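Local coordinates for protein cytochrome C (Marichromatium purpuratum 984, PDB 5LO9) that probably oxidises thiosulfate to tetrathionate and passes the electrons along a chain of four c-type hemes, as a fused TsdB-TsdA thiosulfate dehydrogenase, at residues 16-25 with 65-76; 32-43 with 138-146. All coordinates share one frame; numbering follows the deposited sequence.

Interaction 1 (16-25 with 65-76); sequences RGIVACAGCH and MSPWAERLTPVD. With HEC (heme c), chain C.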
loop_
_atom_site.group_PDB
_atom_site.type_symbol
_atom_site.label_atom_id
_atom_site.label_comp_id
_atom_site.label_asym_id
_atom_site.label_seq_id
_atom_site.Cartn_x
_atom_site.Cartn_y
_atom_site.Cartn_z
ATOM N N ARG A 16 -22.255 -23.056 -65.739
ATOM C CA ARG A 16 -23.015 -22.048 -64.995
ATOM C C ARG A 16 -22.430 -20.634 -65.131
ATOM O O ARG A 16 -22.982 -19.689 -64.543
ATOM C CB ARG A 16 -23.087 -22.407 -63.495
ATOM C CG ARG A 16 -23.445 -23.853 -63.080
ATOM C CD ARG A 16 -23.752 -23.904 -61.555
ATOM N NE ARG A 16 -25.124 -23.421 -61.339
ATOM C CZ ARG A 16 -26.245 -24.159 -61.364
ATOM N NH1 ARG A 16 -26.221 -25.483 -61.566
ATOM N NH2 ARG A 16 -27.420 -23.549 -61.187
ATOM N N GLY A 17 -21.336 -20.462 -65.866
ATOM C CA GLY A 17 -20.728 -19.151 -66.044
ATOM C C GLY A 17 -20.137 -18.578 -64.779
ATOM O O GLY A 17 -20.296 -17.379 -64.512
ATOM N N ILE A 18 -19.435 -19.404 -64.007
ATOM C CA ILE A 18 -18.846 -19.011 -62.738
ATOM C C ILE A 18 -17.341 -19.185 -62.860
ATOM O O ILE A 18 -16.865 -20.288 -63.153
ATOM C CB ILE A 18 -19.406 -19.838 -61.576
ATOM C CG1 ILE A 18 -20.862 -19.474 -61.298
ATOM C CG2 ILE A 18 -18.566 -19.620 -60.316
ATOM C CD1 ILE A 18 -21.547 -20.397 -60.319
ATOM N N VAL A 19 -16.596 -18.095 -62.648
ATOM C CA VAL A 19 -15.138 -18.142 -62.702
ATOM C C VAL A 19 -14.591 -18.756 -61.426
ATOM O O VAL A 19 -15.250 -18.803 -60.385
ATOM C CB VAL A 19 -14.506 -16.754 -62.933
ATOM C CG1 VAL A 19 -14.955 -16.154 -64.214
ATOM C CG2 VAL A 19 -14.858 -15.820 -61.789
ATOM N N ALA A 20 -13.357 -19.230 -61.528
ATOM C CA ALA A 20 -12.671 -19.803 -60.386
ATOM C C ALA A 20 -12.472 -18.738 -59.324
ATOM O O ALA A 20 -11.891 -17.688 -59.611
ATOM C CB ALA A 20 -11.312 -20.345 -60.831
ATOM N N CYS A 21 -12.900 -19.029 -58.082
ATOM C CA CYS A 21 -12.658 -18.075 -57.002
ATOM C C CYS A 21 -11.170 -17.774 -56.849
ATOM O O CYS A 21 -10.778 -16.635 -56.543
ATOM C CB CYS A 21 -13.190 -18.600 -55.687
ATOM S SG CYS A 21 -14.853 -19.067 -55.705
ATOM N N ALA A 22 -10.325 -18.774 -57.082
ATOM C CA ALA A 22 -8.903 -18.544 -56.955
ATOM C C ALA A 22 -8.387 -17.583 -58.012
ATOM O O ALA A 22 -7.226 -17.174 -57.939
ATOM C CB ALA A 22 -8.169 -19.866 -57.006
ATOM N N GLY A 23 -9.205 -17.194 -58.986
ATOM C CA GLY A 23 -8.732 -16.197 -59.925
ATOM C C GLY A 23 -8.371 -14.883 -59.256
ATOM O O GLY A 23 -7.438 -14.197 -59.689
ATOM N N CYS A 24 -9.052 -14.542 -58.159
ATOM C CA CYS A 24 -8.769 -13.310 -57.426
ATOM C C CYS A 24 -8.290 -13.540 -55.995
ATOM O O CYS A 24 -7.497 -12.751 -55.482
ATOM C CB CYS A 24 -10.026 -12.426 -57.408
ATOM S SG CYS A 24 -10.743 -12.144 -59.015
ATOM N N HIS A 25 -8.794 -14.560 -55.307
ATOM C CA HIS A 25 -8.393 -14.837 -53.937
ATOM C C HIS A 25 -7.161 -15.722 -53.858
ATOM O O HIS A 25 -6.697 -16.019 -52.749
ATOM C CB HIS A 25 -9.548 -15.502 -53.182
ATOM C CG HIS A 25 -10.748 -14.627 -53.052
ATOM N ND1 HIS A 25 -10.822 -13.605 -52.128
ATOM C CD2 HIS A 25 -11.913 -14.598 -53.742
ATOM C CE1 HIS A 25 -11.982 -12.986 -52.256
ATOM N NE2 HIS A 25 -12.663 -13.568 -53.229
ATOM N N MET A 65 -16.970 -8.012 -56.789
ATOM C CA MET A 65 -17.357 -9.249 -56.126
ATOM C C MET A 65 -18.856 -9.489 -56.166
ATOM O O MET A 65 -19.280 -10.633 -56.344
ATOM C CB MET A 65 -16.859 -9.241 -54.676
ATOM C CG MET A 65 -17.237 -10.478 -53.843
ATOM S SD MET A 65 -16.588 -12.017 -54.511
ATOM C CE MET A 65 -17.928 -13.016 -53.894
ATOM N N SER A 66 -19.671 -8.445 -56.030
ATOM C CA SER A 66 -21.126 -8.612 -56.014
ATOM C C SER A 66 -21.672 -9.508 -57.121
ATOM O O SER A 66 -22.645 -10.236 -56.858
ATOM C CB SER A 66 -21.799 -7.235 -56.069
ATOM O OG SER A 66 -22.048 -6.711 -54.757
ATOM N N PRO A 67 -21.151 -9.483 -58.355
ATOM C CA PRO A 67 -21.714 -10.357 -59.390
ATOM C C PRO A 67 -21.415 -11.820 -59.167
ATOM O O PRO A 67 -22.277 -12.668 -59.426
ATOM C CB PRO A 67 -21.041 -9.856 -60.667
ATOM C CG PRO A 67 -20.622 -8.514 -60.363
ATOM C CD PRO A 67 -20.191 -8.545 -58.941
ATOM N N TRP A 68 -20.221 -12.152 -58.676
ATOM C CA TRP A 68 -19.946 -13.551 -58.367
ATOM C C TRP A 68 -20.746 -14.024 -57.169
ATOM O O TRP A 68 -21.136 -15.194 -57.110
ATOM C CB TRP A 68 -18.470 -13.738 -58.133
ATOM C CG TRP A 68 -17.721 -13.194 -59.249
ATOM C CD1 TRP A 68 -16.822 -12.172 -59.228
ATOM C CD2 TRP A 68 -17.816 -13.628 -60.597
ATOM N NE1 TRP A 68 -16.326 -11.958 -60.492
ATOM C CE2 TRP A 68 -16.931 -12.838 -61.354
ATOM C CE3 TRP A 68 -18.557 -14.622 -61.242
ATOM C CZ2 TRP A 68 -16.769 -13.008 -62.725
ATOM C CZ3 TRP A 68 -18.389 -14.791 -62.599
ATOM C CH2 TRP A 68 -17.502 -13.984 -63.327
ATOM N N ALA A 69 -21.064 -13.126 -56.248
ATOM C CA ALA A 69 -21.916 -13.516 -55.147
ATOM C C ALA A 69 -23.341 -13.781 -55.603
ATOM O O ALA A 69 -24.027 -14.593 -54.973
ATOM C CB ALA A 69 -21.891 -12.452 -54.073
ATOM N N GLU A 70 -23.844 -13.060 -56.632
ATOM C CA GLU A 70 -25.233 -13.284 -57.050
ATOM C C GLU A 70 -25.385 -14.553 -57.893
ATOM O O GLU A 70 -26.449 -15.190 -57.860
ATOM C CB GLU A 70 -25.781 -12.063 -57.802
ATOM C CG GLU A 70 -25.481 -12.015 -59.310
ATOM C CD GLU A 70 -26.183 -10.869 -60.066
ATOM O OE1 GLU A 70 -27.398 -10.580 -59.798
ATOM O OE2 GLU A 70 -25.489 -10.279 -60.947
ATOM N N ARG A 71 -24.324 -14.970 -58.587
ATOM C CA ARG A 71 -24.398 -16.130 -59.450
ATOM C C ARG A 71 -24.374 -17.453 -58.703
ATOM O O ARG A 71 -24.636 -18.485 -59.316
ATOM C CB ARG A 71 -23.255 -16.127 -60.465
ATOM C CG ARG A 71 -23.699 -15.676 -61.827
ATOM C CD ARG A 71 -22.528 -15.497 -62.797
ATOM N NE ARG A 71 -22.923 -14.859 -64.057
ATOM C CZ ARG A 71 -23.825 -15.357 -64.908
ATOM N NH1 ARG A 71 -24.446 -16.515 -64.657
ATOM N NH2 ARG A 71 -24.107 -14.690 -66.021
ATOM N N LEU A 72 -24.089 -17.461 -57.409
ATOM C CA LEU A 72 -24.048 -18.703 -56.647
ATOM C C LEU A 72 -25.460 -19.183 -56.323
ATOM O O LEU A 72 -26.373 -18.383 -56.105
ATOM C CB LEU A 72 -23.265 -18.506 -55.340
ATOM C CG LEU A 72 -21.800 -18.159 -55.520
ATOM C CD1 LEU A 72 -21.223 -17.874 -54.164
ATOM C CD2 LEU A 72 -21.032 -19.253 -56.237
ATOM N N THR A 73 -25.650 -20.494 -56.342
ATOM C CA THR A 73 -26.865 -21.065 -55.786
ATOM C C THR A 73 -26.651 -21.290 -54.308
ATOM O O THR A 73 -25.519 -21.285 -53.835
ATOM C CB THR A 73 -27.210 -22.385 -56.474
ATOM O OG1 THR A 73 -26.145 -23.336 -56.276
ATOM C CG2 THR A 73 -27.437 -22.178 -57.960
ATOM N N PRO A 74 -27.708 -21.442 -53.544
ATOM C CA PRO A 74 -27.531 -21.766 -52.116
ATOM C C PRO A 74 -26.620 -22.966 -51.868
ATOM O O PRO A 74 -25.723 -22.895 -51.015
ATOM C CB PRO A 74 -28.961 -22.035 -51.656
ATOM C CG PRO A 74 -29.796 -21.214 -52.574
ATOM C CD PRO A 74 -29.093 -21.183 -53.900
ATOM N N VAL A 75 -26.793 -24.053 -52.626
ATOM C CA VAL A 75 -25.926 -25.217 -52.442
ATOM C C VAL A 75 -24.475 -24.853 -52.769
ATOM O O VAL A 75 -23.547 -25.301 -52.087
ATOM C CB VAL A 75 -26.446 -26.421 -53.274
ATOM C CG1 VAL A 75 -26.482 -26.118 -54.753
ATOM C CG2 VAL A 75 -25.634 -27.633 -53.043
ATOM N N ASP A 76 -24.257 -24.021 -53.798
ATOM C CA ASP A 76 -22.908 -23.551 -54.129
ATOM C C ASP A 76 -22.299 -22.740 -52.972
ATOM O O ASP A 76 -21.116 -22.885 -52.645
ATOM C CB ASP A 76 -22.953 -22.708 -55.415
ATOM C CG ASP A 76 -23.073 -23.558 -56.718
ATOM O OD1 ASP A 76 -22.679 -24.748 -56.714
ATOM O OD2 ASP A 76 -23.535 -23.013 -57.765
HETATM FE FE HEC C . -14.572 -12.853 -53.781
HETATM C CHA HEC C . -14.694 -10.569 -51.143
HETATM C CHB HEC C . -16.072 -15.308 -51.729
HETATM C CHC HEC C . -14.785 -15.027 -56.530
HETATM C CHD HEC C . -12.851 -10.504 -55.768
HETATM N NA HEC C . -15.257 -12.943 -51.801
HETATM C C1A HEC C . -15.212 -11.929 -50.912
HETATM C C2A HEC C . -15.789 -12.285 -49.583
HETATM C C3A HEC C . -16.196 -13.675 -49.779
HETATM C C4A HEC C . -15.813 -13.984 -51.174
HETATM C CMA HEC C . -16.841 -14.539 -48.755
HETATM C CAA HEC C . -15.934 -11.461 -48.318
HETATM C CBA HEC C . -14.705 -11.756 -47.478
HETATM C CGA HEC C . -14.752 -11.294 -46.035
HETATM O O1A HEC C . -13.673 -11.313 -45.396
HETATM O O2A HEC C . -15.820 -10.920 -45.506
HETATM N NB HEC C . -15.275 -14.795 -54.065
HETATM C C1B HEC C . -15.812 -15.591 -53.136
HETATM C C2B HEC C . -16.207 -16.902 -53.667
HETATM C C3B HEC C . -15.836 -16.830 -55.083
HETATM C C4B HEC C . -15.277 -15.477 -55.224
HETATM C CMB HEC C . -16.808 -18.024 -52.901
HETATM C CAB HEC C . -16.031 -17.875 -56.134
HETATM C CBB HEC C . -17.515 -18.203 -56.207
HETATM N NC HEC C . -13.929 -12.775 -55.763
HETATM C C1C HEC C . -14.122 -13.717 -56.695
HETATM C C2C HEC C . -13.533 -13.353 -57.998
HETATM C C3C HEC C . -12.950 -12.036 -57.771
HETATM C C4C HEC C . -13.251 -11.785 -56.349
HETATM C CMC HEC C . -13.542 -14.176 -59.235
HETATM C CAC HEC C . -12.212 -11.128 -58.711
HETATM C CBC HEC C . -12.983 -10.904 -59.970
HETATM N ND HEC C . -13.906 -10.898 -53.513
HETATM C C1D HEC C . -13.260 -10.151 -54.412
HETATM C C2D HEC C . -12.920 -8.813 -53.911
HETATM C C3D HEC C . -13.446 -8.807 -52.556
HETATM C C4D HEC C . -14.058 -10.154 -52.411
HETATM C CMD HEC C . -12.213 -7.712 -54.630
HETATM C CAD HEC C . -13.423 -7.636 -51.619
HETATM C CBD HEC C . -14.853 -7.095 -51.689
HETATM C CGD HEC C . -15.037 -5.880 -50.830
HETATM O O1D HEC C . -16.172 -5.635 -50.326
HETATM O O2D HEC C . -14.033 -5.160 -50.695
#

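Interaction 2 (32-43 with 138-146); sequences DEALGAARLAGL and PLAGQPYSY. With HEC (heme c), chain C; EDO (1,2-ethanediol), chain U.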
loop_
_atom_site.group_PDB
_atom_site.type_symbol
_atom_site.label_atom_id
_atom_site.label_comp_id
_atom_site.label_asym_id
_atom_site.label_seq_id
_atom_site.Cartn_x
_atom_site.Cartn_y
_atom_site.Cartn_z
ATOM N N ASP A 32 -5.520 -11.008 -52.280
ATOM C CA ASP A 32 -4.643 -10.331 -53.232
ATOM C C ASP A 32 -4.641 -8.836 -52.945
ATOM O O ASP A 32 -5.695 -8.197 -52.947
ATOM C CB ASP A 32 -5.077 -10.601 -54.676
ATOM C CG ASP A 32 -4.042 -10.139 -55.696
ATOM O OD1 ASP A 32 -4.158 -9.005 -56.196
ATOM O OD2 ASP A 32 -3.091 -10.904 -55.976
ATOM N N GLU A 33 -3.449 -8.275 -52.735
ATOM C CA GLU A 33 -3.341 -6.858 -52.418
ATOM C C GLU A 33 -3.849 -5.987 -53.553
ATOM O O GLU A 33 -4.615 -5.048 -53.322
ATOM C CB GLU A 33 -1.896 -6.512 -52.115
ATOM C CG GLU A 33 -1.504 -6.752 -50.707
ATOM C CD GLU A 33 -2.209 -5.827 -49.741
ATOM O OE1 GLU A 33 -2.752 -4.757 -50.172
ATOM O OE2 GLU A 33 -2.195 -6.200 -48.546
ATOM N N ALA A 34 -3.400 -6.255 -54.787
ATOM C CA ALA A 34 -3.734 -5.374 -55.918
ATOM C C ALA A 34 -5.238 -5.285 -56.181
ATOM O O ALA A 34 -5.750 -4.204 -56.498
ATOM C CB ALA A 34 -3.026 -5.845 -57.177
ATOM N N LEU A 35 -5.947 -6.424 -56.121
ATOM C CA LEU A 35 -7.393 -6.463 -56.312
ATOM C C LEU A 35 -8.159 -6.092 -55.050
ATOM O O LEU A 35 -9.366 -5.832 -55.126
ATOM C CB LEU A 35 -7.830 -7.865 -56.730
ATOM C CG LEU A 35 -7.138 -8.443 -57.968
ATOM C CD1 LEU A 35 -7.224 -9.947 -58.009
ATOM C CD2 LEU A 35 -7.805 -7.877 -59.202
ATOM N N GLY A 36 -7.510 -6.109 -53.887
ATOM C CA GLY A 36 -8.272 -5.951 -52.670
ATOM C C GLY A 36 -9.162 -7.143 -52.406
ATOM O O GLY A 36 -10.225 -7.002 -51.782
ATOM N N ALA A 37 -8.746 -8.320 -52.867
ATOM C CA ALA A 37 -9.491 -9.543 -52.641
ATOM C C ALA A 37 -9.128 -10.102 -51.275
ATOM O O ALA A 37 -7.944 -10.220 -50.936
ATOM C CB ALA A 37 -9.160 -10.554 -53.729
ATOM N N ALA A 38 -10.151 -10.455 -50.504
ATOM C CA ALA A 38 -9.969 -10.830 -49.119
ATOM C C ALA A 38 -9.244 -12.155 -49.010
ATOM O O ALA A 38 -9.170 -12.943 -49.958
ATOM C CB ALA A 38 -11.313 -10.955 -48.399
ATOM N N ARG A 39 -8.663 -12.360 -47.838
ATOM C CA ARG A 39 -8.338 -13.700 -47.379
ATOM C C ARG A 39 -9.619 -14.459 -47.101
ATOM O O ARG A 39 -10.468 -14.001 -46.321
ATOM C CB ARG A 39 -7.496 -13.638 -46.101
ATOM C CG ARG A 39 -7.324 -14.966 -45.415
ATOM C CD ARG A 39 -6.785 -14.838 -43.998
ATOM N NE ARG A 39 -7.114 -16.038 -43.218
ATOM C CZ ARG A 39 -7.077 -16.107 -41.889
ATOM N NH1 ARG A 39 -6.711 -15.047 -41.184
ATOM N NH2 ARG A 39 -7.431 -17.233 -41.264
ATOM N N LEU A 40 -9.724 -15.661 -47.660
ATOM C CA LEU A 40 -10.832 -16.538 -47.313
ATOM C C LEU A 40 -10.397 -17.775 -46.523
ATOM O O LEU A 40 -11.231 -18.383 -45.845
ATOM C CB LEU A 40 -11.574 -16.958 -48.592
ATOM C CG LEU A 40 -12.008 -15.817 -49.516
ATOM C CD1 LEU A 40 -12.613 -16.391 -50.772
ATOM C CD2 LEU A 40 -13.031 -14.874 -48.860
ATOM N N ALA A 41 -9.115 -18.129 -46.562
ATOM C CA ALA A 41 -8.631 -19.399 -46.019
ATOM C C ALA A 41 -8.697 -19.429 -44.492
ATOM O O ALA A 41 -8.054 -18.622 -43.810
ATOM C CB ALA A 41 -7.196 -19.632 -46.476
ATOM N N GLY A 42 -9.443 -20.392 -43.957
ATOM C CA GLY A 42 -9.579 -20.549 -42.532
ATOM C C GLY A 42 -10.662 -19.733 -41.878
ATOM O O GLY A 42 -10.868 -19.879 -40.661
ATOM N N LEU A 43 -11.352 -18.869 -42.621
ATOM C CA LEU A 43 -12.437 -18.109 -42.020
ATOM C C LEU A 43 -13.580 -19.051 -41.669
ATOM O O LEU A 43 -13.785 -20.073 -42.316
ATOM C CB LEU A 43 -12.909 -16.995 -42.960
ATOM C CG LEU A 43 -12.193 -15.647 -42.804
ATOM C CD1 LEU A 43 -10.691 -15.766 -43.026
ATOM C CD2 LEU A 43 -12.774 -14.644 -43.770
ATOM N N PRO A 138 -11.547 -12.833 -38.361
ATOM C CA PRO A 138 -10.157 -12.409 -38.201
ATOM C C PRO A 138 -9.868 -11.168 -39.009
ATOM O O PRO A 138 -10.469 -10.936 -40.057
ATOM C CB PRO A 138 -9.361 -13.601 -38.728
ATOM C CG PRO A 138 -10.259 -14.299 -39.661
ATOM C CD PRO A 138 -11.675 -13.971 -39.275
ATOM N N LEU A 139 -8.984 -10.338 -38.457
ATOM C CA LEU A 139 -8.304 -9.249 -39.150
ATOM C C LEU A 139 -6.854 -9.599 -39.499
ATOM O O LEU A 139 -6.259 -8.997 -40.408
ATOM C CB LEU A 139 -8.309 -8.012 -38.255
ATOM C CG LEU A 139 -9.658 -7.653 -37.635
ATOM C CD1 LEU A 139 -9.481 -6.489 -36.695
ATOM C CD2 LEU A 139 -10.679 -7.294 -38.687
ATOM N N ALA A 140 -6.267 -10.542 -38.783
ATOM C CA ALA A 140 -4.881 -10.893 -39.005
ATOM C C ALA A 140 -4.693 -11.516 -40.380
ATOM O O ALA A 140 -5.395 -12.466 -40.754
ATOM C CB ALA A 140 -4.440 -11.855 -37.922
ATOM N N GLY A 141 -3.748 -10.966 -41.134
ATOM C CA GLY A 141 -3.414 -11.479 -42.442
ATOM C C GLY A 141 -4.341 -11.066 -43.566
ATOM O O GLY A 141 -4.006 -11.307 -44.730
ATOM N N GLN A 142 -5.458 -10.403 -43.280
ATOM C CA GLN A 142 -6.252 -9.849 -44.362
ATOM C C GLN A 142 -5.422 -8.798 -45.093
ATOM O O GLN A 142 -4.739 -7.998 -44.451
ATOM C CB GLN A 142 -7.533 -9.214 -43.817
ATOM C CG GLN A 142 -8.604 -10.198 -43.458
ATOM C CD GLN A 142 -9.224 -10.909 -44.676
ATOM O OE1 GLN A 142 -8.828 -10.698 -45.829
ATOM N NE2 GLN A 142 -10.222 -11.735 -44.411
ATOM N N PRO A 143 -5.472 -8.750 -46.417
ATOM C CA PRO A 143 -4.699 -7.737 -47.149
ATOM C C PRO A 143 -4.992 -6.325 -46.660
ATOM O O PRO A 143 -6.096 -6.012 -46.200
ATOM C CB PRO A 143 -5.150 -7.922 -48.603
ATOM C CG PRO A 143 -5.491 -9.326 -48.709
ATOM C CD PRO A 143 -6.137 -9.685 -47.334
ATOM N N TYR A 144 -3.957 -5.484 -46.721
ATOM C CA TYR A 144 -4.093 -4.088 -46.341
ATOM C C TYR A 144 -5.211 -3.422 -47.112
ATOM O O TYR A 144 -6.093 -2.784 -46.524
ATOM C CB TYR A 144 -2.782 -3.354 -46.596
ATOM C CG TYR A 144 -2.833 -1.822 -46.484
ATOM C CD1 TYR A 144 -2.627 -1.161 -45.246
ATOM C CD2 TYR A 144 -3.021 -1.037 -47.623
ATOM C CE1 TYR A 144 -2.635 0.233 -45.159
ATOM C CE2 TYR A 144 -3.029 0.337 -47.546
ATOM C CZ TYR A 144 -2.842 0.975 -46.321
ATOM O OH TYR A 144 -2.872 2.351 -46.301
ATOM N N SER A 145 -5.208 -3.585 -48.437
ATOM C CA SER A 145 -6.211 -2.922 -49.261
ATOM C C SER A 145 -7.620 -3.327 -48.853
ATOM O O SER A 145 -8.540 -2.500 -48.904
ATOM C CB SER A 145 -5.965 -3.227 -50.727
ATOM O OG SER A 145 -5.840 -4.630 -50.942
ATOM N N TYR A 146 -7.810 -4.600 -48.459
ATOM C CA TYR A 146 -9.143 -5.095 -48.113
ATOM C C TYR A 146 -9.619 -4.529 -46.782
ATOM O O TYR A 146 -10.758 -4.049 -46.662
ATOM C CB TYR A 146 -9.142 -6.609 -48.053
ATOM C CG TYR A 146 -10.478 -7.139 -47.619
ATOM C CD1 TYR A 146 -11.592 -6.999 -48.422
ATOM C CD2 TYR A 146 -10.633 -7.761 -46.402
ATOM C CE1 TYR A 146 -12.846 -7.479 -48.017
ATOM C CE2 TYR A 146 -11.879 -8.241 -45.979
ATOM C CZ TYR A 146 -12.976 -8.082 -46.793
ATOM O OH TYR A 146 -14.194 -8.549 -46.386
HETATM FE FE HEC C . -14.572 -12.853 -53.781
HETATM C CHA HEC C . -14.694 -10.569 -51.143
HETATM C CHB HEC C . -16.072 -15.308 -51.729
HETATM C CHC HEC C . -14.785 -15.027 -56.530
HETATM C CHD HEC C . -12.851 -10.504 -55.768
HETATM N NA HEC C . -15.257 -12.943 -51.801
HETATM C C1A HEC C . -15.212 -11.929 -50.912
HETATM C C2A HEC C . -15.789 -12.285 -49.583
HETATM C C3A HEC C . -16.196 -13.675 -49.779
HETATM C C4A HEC C . -15.813 -13.984 -51.174
HETATM C CMA HEC C . -16.841 -14.539 -48.755
HETATM C CAA HEC C . -15.934 -11.461 -48.318
HETATM C CBA HEC C . -14.705 -11.756 -47.478
HETATM C CGA HEC C . -14.752 -11.294 -46.035
HETATM O O1A HEC C . -13.673 -11.313 -45.396
HETATM O O2A HEC C . -15.820 -10.920 -45.506
HETATM N NB HEC C . -15.275 -14.795 -54.065
HETATM C C1B HEC C . -15.812 -15.591 -53.136
HETATM C C2B HEC C . -16.207 -16.902 -53.667
HETATM C C3B HEC C . -15.836 -16.830 -55.083
HETATM C C4B HEC C . -15.277 -15.477 -55.224
HETATM C CMB HEC C . -16.808 -18.024 -52.901
HETATM C CAB HEC C . -16.031 -17.875 -56.134
HETATM C CBB HEC C . -17.515 -18.203 -56.207
HETATM N NC HEC C . -13.929 -12.775 -55.763
HETATM C C1C HEC C . -14.122 -13.717 -56.695
HETATM C C2C HEC C . -13.533 -13.353 -57.998
HETATM C C3C HEC C . -12.950 -12.036 -57.771
HETATM C C4C HEC C . -13.251 -11.785 -56.349
HETATM C CMC HEC C . -13.542 -14.176 -59.235
HETATM C CAC HEC C . -12.212 -11.128 -58.711
HETATM C CBC HEC C . -12.983 -10.904 -59.970
HETATM N ND HEC C . -13.906 -10.898 -53.513
HETATM C C1D HEC C . -13.260 -10.151 -54.412
HETATM C C2D HEC C . -12.920 -8.813 -53.911
HETATM C C3D HEC C . -13.446 -8.807 -52.556
HETATM C C4D HEC C . -14.058 -10.154 -52.411
HETATM C CMD HEC C . -12.213 -7.712 -54.630
HETATM C CAD HEC C . -13.423 -7.636 -51.619
HETATM C CBD HEC C . -14.853 -7.095 -51.689
HETATM C CGD HEC C . -15.037 -5.880 -50.830
HETATM O O1D HEC C . -16.172 -5.635 -50.326
HETATM O O2D HEC C . -14.033 -5.160 -50.695
HETATM C C1 EDO U . 0.300 -9.551 -53.628
HETATM O O1 EDO U . -0.729 -10.118 -52.794
HETATM C C2 EDO U . -0.359 -8.885 -54.844
HETATM O O2 EDO U . 0.468 -7.789 -55.242
#

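Interaction 1 (16-25 with 65-76)
The loop leading into the short helix 22-25 passes helix 66-71 most closely at Ile18 and Arg71, whose CA atoms lie 7.1 Å apart, and no clear hydrogen bond joins the two segments. Val19 and Trp68 meet at about a right angle: CG2 of Val19 sits 3.5 Å from the centroid of the Trp68 six-membered ring and 9° off its normal, a CH-pi contact over a face that heme methyl CMC shares. With chi1 at -60°, CG2 falls between the backbone N and the carbonyl carbon, while CG1 reaches the rim at CH2. Gly17 O lies in the ring plane, 3.7 Å from Trp68 CZ3. Ile18 CD1 also packs against Leu72 CD2, which rests in turn on heme CBB. Farther from the heme, Arg16 NE and Asp76 OD2 form a long salt bridge of 3.9 Å; the oxygen stands well out of the guanidinium plane, so charges alone attract, and Arg4 pairs with the other carboxylate oxygen. Thr73 is the N-cap of helix 74-86, its OG1 accepting the N-H of Asp76. At the heme, His25 NE2 and Met65 SD bind the iron at 2.1 and 2.3 Å, and Ala38 O takes the hydrogen bond of His25 ND1. Cys21 and Cys24 carry the thioethers of the CXXCH motif, which with the distal methionine marks a His/Met class I cytochrome c domain.

Interaction 2 (32-43 with 138-146)
Tyr146 lays one ring face against Ala38, whose CB stands over the ring centre 3.6 Å from the centroid, a CH-pi contact 7° off the normal. The hydroxyl of Tyr146 is hydrogen-bonded to Arg60 and to a propionate of the second heme. A leucine in place of Tyr146 would remove ring and hydroxyl, and would probably leave Arg60 and that propionate without their common partner and Ala38 without its aromatic cover. Next to the ring, the amide of Gln142 reads the backbone of Arg39 in both directions: Arg39 N donates to Gln142 OE1 at 2.6 Å, and Gln142 NE2 returns a bond of 3.0 Å to Arg39 O, on a lone pair. The pair fixes the rotation of the amide, which the bend at chi2 (-69°) folds back to the loop. At the other end Glu33 meets the start of helix 144-156. Its OE2 accepts from Tyr144 N at 2.6 Å. Glu33 OE1 accepts from Ser145 N at 3.2 Å. Both oxygens are met on the syn side, where the helix end would probably stabilise the negative charge. Ser145 OG adds a bond to Glu33 O.

Farther out, Arg39 extends so that NE and NH2 grip Ala41 O side-on, in the guanidinium plane, while NH1 makes a weak bond to Ala140 O. Leu43 CD1 packs on Pro138 CG, 3.7 Å away. Arg39 thus bridges two type II turns of the same Leu-Ala-Gly start, Leu40 to Leu43 and Leu139 to Gln142, one from each cytochrome c domain, at a diheme interface where Tyr146 binds both hemes.

In the fold
The four segments alternate along the chain, in the order 16-25, 32-43, 65-76 and 138-146, and the centres of the two interactions lie about 17 Å apart. Interaction 1 lies wholly within the first cytochrome c domain and supplies both axial ligands of its heme iron; interaction 2 joins the loop between helices 22-25 and 45-57 of that domain to the start of helix 144-156 in the second. They share the first heme and also touch directly, Leu40 CD1 lying 3.4 Å from His25 CG. The loop that packs on the axial histidine therefore also takes part in the interface between the domains, which is consistent with electron transfer between neighbouring hemes.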